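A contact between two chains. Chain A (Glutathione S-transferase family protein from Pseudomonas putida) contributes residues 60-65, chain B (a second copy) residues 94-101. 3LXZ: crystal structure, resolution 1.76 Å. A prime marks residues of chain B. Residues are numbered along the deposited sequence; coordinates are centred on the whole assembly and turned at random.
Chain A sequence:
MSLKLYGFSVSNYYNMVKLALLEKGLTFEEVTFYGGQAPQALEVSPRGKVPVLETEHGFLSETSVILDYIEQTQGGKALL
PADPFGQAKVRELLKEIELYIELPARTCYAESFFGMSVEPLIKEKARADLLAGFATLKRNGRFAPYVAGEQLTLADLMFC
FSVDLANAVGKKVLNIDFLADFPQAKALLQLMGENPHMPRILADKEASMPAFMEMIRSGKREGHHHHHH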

# COMPACT_ATOMS: atom_id res chain seq x y z
N LEU A 60 9.91 -12.69 -3.37
CA LEU A 60 8.84 -11.67 -3.37
C LEU A 60 8.81 -11.01 -2.01
O LEU A 60 8.80 -11.72 -1.00
N SER A 61 8.81 -9.67 -1.96
CA SER A 61 8.67 -8.91 -0.73
C SER A 61 7.29 -8.27 -0.66
O SER A 61 6.54 -8.34 -1.63
N GLU A 62 6.95 -7.65 0.48
CA GLU A 62 5.65 -6.95 0.74
C GLU A 62 4.55 -7.94 1.11
O GLU A 62 4.08 -8.72 0.25
N THR A 63 4.13 -7.92 2.38
CA THR A 63 3.10 -8.86 2.85
C THR A 63 1.88 -8.95 1.92
O THR A 63 1.43 -10.05 1.55
N SER A 64 1.33 -7.79 1.54
CA SER A 64 0.14 -7.81 0.71
C SER A 64 0.39 -8.60 -0.59
O SER A 64 -0.46 -9.39 -1.01
N VAL A 65 1.56 -8.38 -1.20
CA VAL A 65 1.93 -9.07 -2.46
C VAL A 65 2.12 -10.57 -2.24
O VAL A 65 1.59 -11.43 -3.01
N LEU B 94 4.71 -2.13 -8.35
CA LEU B 94 3.67 -1.11 -8.18
C LEU B 94 3.59 -0.63 -6.72
O LEU B 94 3.54 0.62 -6.44
N LYS B 95 3.55 -1.60 -5.78
CA LYS B 95 3.49 -1.26 -4.35
C LYS B 95 4.70 -0.44 -3.96
O LYS B 95 4.60 0.55 -3.19
N GLU B 96 5.87 -0.83 -4.45
CA GLU B 96 7.08 -0.10 -4.06
C GLU B 96 7.06 1.35 -4.57
O GLU B 96 7.52 2.27 -3.86
N ILE B 97 6.59 1.56 -5.79
CA ILE B 97 6.48 2.92 -6.30
C ILE B 97 5.47 3.68 -5.47
O ILE B 97 5.68 4.83 -5.13
N GLU B 98 4.35 3.05 -5.15
CA GLU B 98 3.32 3.77 -4.36
C GLU B 98 3.82 4.18 -2.95
O GLU B 98 3.81 5.36 -2.58
N LEU B 99 4.26 3.18 -2.18
CA LEU B 99 4.67 3.41 -0.81
C LEU B 99 5.98 4.17 -0.64
O LEU B 99 6.09 4.95 0.30
N TYR B 100 6.94 3.98 -1.55
CA TYR B 100 8.26 4.57 -1.31
C TYR B 100 8.62 5.70 -2.26
O TYR B 100 9.71 6.27 -2.11
N ILE B 101 7.76 6.02 -3.23
CA ILE B 101 8.03 7.21 -4.05
C ILE B 101 6.83 8.11 -4.00
O ILE B 101 6.95 9.24 -3.57

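The contact centres on Glu62, the residue just before a helix of chain A, whose side chain points toward the helix 94-101 of chain B and ends among its side chains. The one direct hydrogen bond across the two stretches runs from Tyr100′ OH to Glu62 OE2, 2.8 Å; the carboxylate oxygen lies at the edge of the tyrosine ring, near its plane, as suits a phenol donating outward. Tyr100′ (chi1 m, -45°) points toward chain A and brings its hydroxyl to this acceptor. Glu62 bends twice (chi1 m, chi2 m), which carries its carboxylate toward Tyr100′.

Water 1 ties the same carboxylate to two further groups: its oxygen lies 2.7 Å from Glu62 OE2, 2.6 Å from Ser61 OG and 2.8 Å from Glu96′ OE2. It thereby bridges the chains where Ser61 OG and Glu96′ OE2 remain 3.7 Å apart, and it joins the two acidic side chains. Ser61 (chi1 p) and Glu96′ (m, then t) both leave their backbones sideways, but the end of Glu96′ comes nearer to chain A.

Lys95′ points toward chain A with an extended chain (chi1 to chi3 all t) that turns only at chi4 (p, 46°). Its CE packs 3.2 Å from Glu62 OE1 and 3.0 Å from Ser64 OG, so the last carbon of the lysine lies against two oxygens. The charges are near each other without forming a salt bridge: Lys95′ NZ is 4.3 Å from Glu62 OE1, and this amine is hydrogen-bonded elsewhere in the structure. Ser64 (chi1 p) points toward chain B.

Looser packing completes the contact. Val65 (chi1 t) sets CG2 4.1 Å from Lys95′ CD, and Leu99′ (m, p) brings CD2 within 4.1 Å of Glu62 OE1. Leu60, Leu94′, Ile97′, Glu98′ and Ile101′ remain out of reach.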

# COMPACT_ATOMS: atom_id res chain seq x y z
CB LEU A 60 7.46 -12.30 -3.62
CG LEU A 60 7.07 -12.82 -4.99
CD1 LEU A 60 5.79 -13.64 -4.94
CD2 LEU A 60 6.92 -11.65 -5.99
CB SER A 61 9.78 -7.83 -0.64
OG SER A 61 9.50 -6.78 -1.56
CB GLU A 62 5.16 -6.08 -0.44
CG GLU A 62 6.15 -4.97 -0.86
CD GLU A 62 6.33 -3.88 0.18
OE1 GLU A 62 5.38 -3.62 0.97
OE2 GLU A 62 7.42 -3.25 0.20
CB THR A 63 2.68 -8.54 4.32
OG1 THR A 63 3.75 -8.94 5.19
CG2 THR A 63 1.40 -9.30 4.73
CB SER A 64 -0.37 -6.41 0.40
OG SER A 64 0.58 -5.70 -0.37
CB VAL A 65 3.24 -8.45 -3.04
CG1 VAL A 65 3.83 -9.31 -4.21
CG2 VAL A 65 2.99 -7.00 -3.46
CB LEU B 94 2.31 -1.64 -8.69
CG LEU B 94 1.18 -0.61 -8.69
CD1 LEU B 94 0.13 -0.99 -9.74
CD2 LEU B 94 0.51 -0.51 -7.32
CB LYS B 95 3.44 -2.52 -3.47
CG LYS B 95 3.05 -2.26 -2.01
CD LYS B 95 2.72 -3.56 -1.30
CE LYS B 95 2.30 -3.35 0.20
NZ LYS B 95 1.33 -2.23 0.33
CB GLU B 96 8.34 -0.79 -4.59
CG GLU B 96 8.69 -2.02 -3.78
CD GLU B 96 9.66 -2.94 -4.51
OE1 GLU B 96 9.94 -2.69 -5.72
OE2 GLU B 96 10.13 -3.92 -3.88
CB ILE B 97 6.10 3.00 -7.80
CG1 ILE B 97 7.24 2.39 -8.62
CG2 ILE B 97 5.93 4.46 -8.26
CD1 ILE B 97 6.83 2.09 -10.07
CB GLU B 98 2.07 2.89 -4.27
CG GLU B 98 0.92 3.56 -3.56
CD GLU B 98 -0.36 2.74 -3.51
OE1 GLU B 98 -1.23 3.10 -2.69
OE2 GLU B 98 -0.49 1.77 -4.28
CB LEU B 99 4.77 2.07 -0.09
CG LEU B 99 3.45 1.53 0.47
CD1 LEU B 99 2.37 1.45 -0.60
CD2 LEU B 99 3.66 0.13 1.13
CB TYR B 100 9.37 3.49 -1.30
CG TYR B 100 8.93 2.27 -0.47
CD1 TYR B 100 8.46 2.43 0.83
CD2 TYR B 100 8.89 1.00 -1.02
CE1 TYR B 100 7.98 1.36 1.57
CE2 TYR B 100 8.41 -0.10 -0.29
CZ TYR B 100 7.97 0.10 1.00
OH TYR B 100 7.49 -0.96 1.75
CB ILE B 101 8.41 6.86 -5.51
CG1 ILE B 101 9.77 6.17 -5.54
CG2 ILE B 101 8.42 8.10 -6.40
CD1 ILE B 101 10.20 5.64 -6.89
O HOH W 1 9.55 -4.23 -1.19